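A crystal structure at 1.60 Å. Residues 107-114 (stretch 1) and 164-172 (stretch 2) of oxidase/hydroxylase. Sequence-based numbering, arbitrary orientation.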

# COMPACT_ATOMS: atom_id res chain seq x y z
N GLY A 107 -8.30 -9.40 12.72
CA GLY A 107 -7.97 -7.98 12.77
C GLY A 107 -6.62 -7.72 12.10
O GLY A 107 -5.62 -8.35 12.43
N ASN A 108 -6.59 -6.77 11.19
CA ASN A 108 -5.42 -6.51 10.35
C ASN A 108 -4.18 -6.03 11.11
O ASN A 108 -3.04 -6.33 10.69
CB ASN A 108 -5.79 -5.48 9.28
CG ASN A 108 -4.76 -5.40 8.16
OD1 ASN A 108 -4.32 -6.42 7.61
ND2 ASN A 108 -4.37 -4.18 7.82
N SER A 109 -4.36 -5.29 12.19
CA SER A 109 -3.22 -4.67 12.87
C SER A 109 -3.05 -5.01 14.36
O SER A 109 -2.42 -4.25 15.10
CB SER A 109 -3.30 -3.15 12.72
OG SER A 109 -3.07 -2.76 11.38
N GLU A 110 -3.57 -6.15 14.80
CA GLU A 110 -3.43 -6.53 16.19
C GLU A 110 -1.98 -6.90 16.49
O GLU A 110 -1.22 -7.24 15.57
CB GLU A 110 -4.38 -7.67 16.53
CG GLU A 110 -5.84 -7.26 16.31
CD GLU A 110 -6.22 -6.01 17.09
OE1 GLU A 110 -6.03 -6.01 18.32
OE2 GLU A 110 -6.69 -5.03 16.49
N LEU A 111 -1.61 -6.82 17.76
CA LEU A 111 -0.21 -6.92 18.15
C LEU A 111 0.18 -8.33 18.56
O LEU A 111 -0.64 -9.14 18.97
CB LEU A 111 0.09 -5.95 19.30
CG LEU A 111 -0.36 -4.51 19.06
CD1 LEU A 111 -0.15 -3.66 20.32
CD2 LEU A 111 0.37 -3.91 17.87
N LEU A 112 1.48 -8.60 18.44
CA LEU A 112 2.07 -9.83 18.94
C LEU A 112 3.42 -9.47 19.53
O LEU A 112 4.21 -8.78 18.88
CB LEU A 112 2.21 -10.87 17.83
CG LEU A 112 2.99 -12.15 18.13
CD1 LEU A 112 2.30 -12.96 19.21
CD2 LEU A 112 3.16 -12.99 16.86
N ASP A 113 3.67 -9.90 20.76
CA ASP A 113 4.95 -9.67 21.41
C ASP A 113 5.84 -10.85 21.09
O ASP A 113 5.45 -12.00 21.31
CB ASP A 113 4.79 -9.53 22.93
CG ASP A 113 3.87 -8.38 23.33
OD1 ASP A 113 3.82 -7.37 22.60
OD2 ASP A 113 3.19 -8.51 24.37
N LEU A 114 7.03 -10.56 20.58
CA LEU A 114 7.98 -11.61 20.22
C LEU A 114 9.25 -11.60 21.07
O LEU A 114 10.30 -12.08 20.63
CB LEU A 114 8.37 -11.49 18.75
CG LEU A 114 7.24 -11.71 17.75
CD1 LEU A 114 7.73 -11.42 16.35
CD2 LEU A 114 6.74 -13.14 17.86
N LYS A 164 -8.94 -4.06 7.22
CA LYS A 164 -7.97 -3.11 6.67
C LYS A 164 -7.51 -2.11 7.74
O LYS A 164 -6.96 -1.05 7.41
CB LYS A 164 -8.55 -2.37 5.46
CG LYS A 164 -8.94 -3.28 4.30
CD LYS A 164 -9.40 -2.48 3.08
CE LYS A 164 -9.71 -3.37 1.89
NZ LYS A 164 -10.35 -2.56 0.79
N ALA A 165 -7.72 -2.45 9.00
CA ALA A 165 -7.36 -1.58 10.12
C ALA A 165 -5.86 -1.32 10.17
O ALA A 165 -5.04 -2.23 9.98
CB ALA A 165 -7.83 -2.18 11.44
N ASN A 166 -5.49 -0.06 10.41
CA ASN A 166 -4.08 0.29 10.59
C ASN A 166 -3.67 0.42 12.05
O ASN A 166 -2.48 0.50 12.36
CB ASN A 166 -3.75 1.60 9.87
CG ASN A 166 -3.74 1.46 8.37
OD1 ASN A 166 -2.95 0.69 7.81
ND2 ASN A 166 -4.60 2.22 7.70
N PHE A 167 -4.65 0.45 12.95
CA PHE A 167 -4.38 0.54 14.38
C PHE A 167 -4.83 -0.73 15.08
O PHE A 167 -5.78 -1.36 14.63
CB PHE A 167 -5.11 1.73 15.02
CG PHE A 167 -4.75 3.08 14.45
CD1 PHE A 167 -3.56 3.71 14.81
CD2 PHE A 167 -5.60 3.73 13.58
CE1 PHE A 167 -3.24 4.96 14.32
CE2 PHE A 167 -5.28 4.98 13.07
CZ PHE A 167 -4.10 5.59 13.44
N PRO A 168 -4.18 -1.09 16.19
CA PRO A 168 -4.65 -2.23 16.99
C PRO A 168 -5.81 -1.83 17.89
O PRO A 168 -5.92 -0.66 18.30
CB PRO A 168 -3.42 -2.61 17.82
CG PRO A 168 -2.72 -1.29 18.01
CD PRO A 168 -2.90 -0.56 16.71
N LEU A 169 -6.67 -2.79 18.19
CA LEU A 169 -7.87 -2.51 18.98
C LEU A 169 -7.84 -3.20 20.34
O LEU A 169 -8.19 -2.60 21.36
CB LEU A 169 -9.11 -2.96 18.20
CG LEU A 169 -10.43 -2.70 18.94
CD1 LEU A 169 -10.78 -1.22 18.90
CD2 LEU A 169 -11.54 -3.54 18.36
N LEU A 170 -7.40 -4.45 20.39
CA LEU A 170 -7.61 -5.23 21.59
C LEU A 170 -6.64 -4.91 22.73
O LEU A 170 -7.02 -5.00 23.91
CB LEU A 170 -7.55 -6.72 21.25
CG LEU A 170 -8.72 -7.16 20.36
CD1 LEU A 170 -8.77 -8.69 20.23
CD2 LEU A 170 -10.05 -6.60 20.88
N ARG A 171 -5.41 -4.54 22.41
CA ARG A 171 -4.38 -4.37 23.44
C ARG A 171 -4.74 -3.20 24.37
O ARG A 171 -4.63 -3.33 25.59
CB ARG A 171 -3.00 -4.17 22.81
CG ARG A 171 -1.82 -4.20 23.78
CD ARG A 171 -1.60 -5.59 24.37
NE ARG A 171 -1.21 -6.59 23.37
CZ ARG A 171 0.05 -6.93 23.10
NH1 ARG A 171 1.05 -6.36 23.76
NH2 ARG A 171 0.30 -7.86 22.18
N GLU A 172 -5.17 -2.08 23.80
CA GLU A 172 -5.49 -0.90 24.59
C GLU A 172 -6.68 -1.17 25.50
O GLU A 172 -6.69 -0.75 26.65
CB GLU A 172 -5.77 0.32 23.69
CG GLU A 172 -6.75 0.08 22.56
CD GLU A 172 -8.17 0.56 22.85
OE1 GLU A 172 -9.07 0.25 22.03
OE2 GLU A 172 -8.39 1.25 23.88
O HOH W 1 -6.28 -4.30 14.17

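Segments without regular secondary structure often pack by a simple rule: polar side chains of one segment satisfy backbone groups of the other that no helix or sheet partner has claimed. Residues 107-114 and 164-172 of this oxidase/hydroxylase illustrate the rule well. They lie far apart in sequence, are mostly loop, and bury 572 Å² between them, yet no direct hydrogen bond joins one backbone to the other.

Side-chain-to-backbone hydrogen bonds carry much of the contact. A type I turn from Gly-107 to Glu-110 places Asn-108 and Ser-109 side by side, both with their CA-to-CB bonds toward the second stretch, and both donate to a single carbonyl. Asn-108 ND2 reaches Ala-165 O at 3.0 Å, while Ser-109 OG lies only 2.5 Å from Ala-165 O, a very short hydrogen bond. An amide with chi1 near t and a hydroxyl with chi1 near m thus converge on one acceptor. Ala-165 contributes through its backbone O, and its CB lies 4.4 Å from Asn-108 CB.

Glu-110 supplies the complementary case, an acceptor for backbone donors. Its CA-to-CB bond points away from the other stretch, but the m, m conformation and a chi3 of -55° fold the chain back so that the carboxylate meets the start of the helix at Leu-170. Glu-110 OE2 accepts from Leu-169 N at 2.8 Å and Glu-110 OE1 from Leu-170 N at 2.9 Å; a weak bond from Leu-169 N to Glu-110 OE1, at 3.3 Å, completes the set. A carboxylate suits this place because its two oxygens can serve successive amides. Gly-107 contributes indirectly: its phi/psi of 111/129 would jam a CB against the preceding carbonyl, and a CB here would also clash with Glu-110 CG.

One water extends this polar network. It accepts from Ser-109 N at 2.9 Å and donates to Glu-110 OE2 at 2.5 Å and to Phe-167 O at 3.0 Å, so it bridges the two backbones while also bracing the buried carboxylate.

Charge pairing appears at the more exposed end. The CA-to-CB bond of Arg-171 points toward the first stretch, and its side chain, bent by p rotamers at chi2 and chi3, forms a salt bridge with Asp-113, whose CA-to-CB bond runs sideways but whose carboxylate comes nearer. Arg-171 NH1 donates to Asp-113 OD1 at 3.2 Å with good geometry, and to Asp-113 OD2 at 3.1 Å in a weak bond. Arg-171 NE and NH2 are satisfied elsewhere in the structure.

Apolar packing fills the space between these polar groups. Leu-111 CG rests 3.8 Å from Pro-168 CB, and Leu-111 CB lies over one face of the Arg-171 guanidinium, 3.5 Å from Arg-171 NH2. The leucine therefore touches both the proline ring and a flat cationic group. Pro-168 also packs against the turn, its CB 3.3 Å from Ser-109 O; lacking an amide hydrogen, it places no unsatisfied donor here.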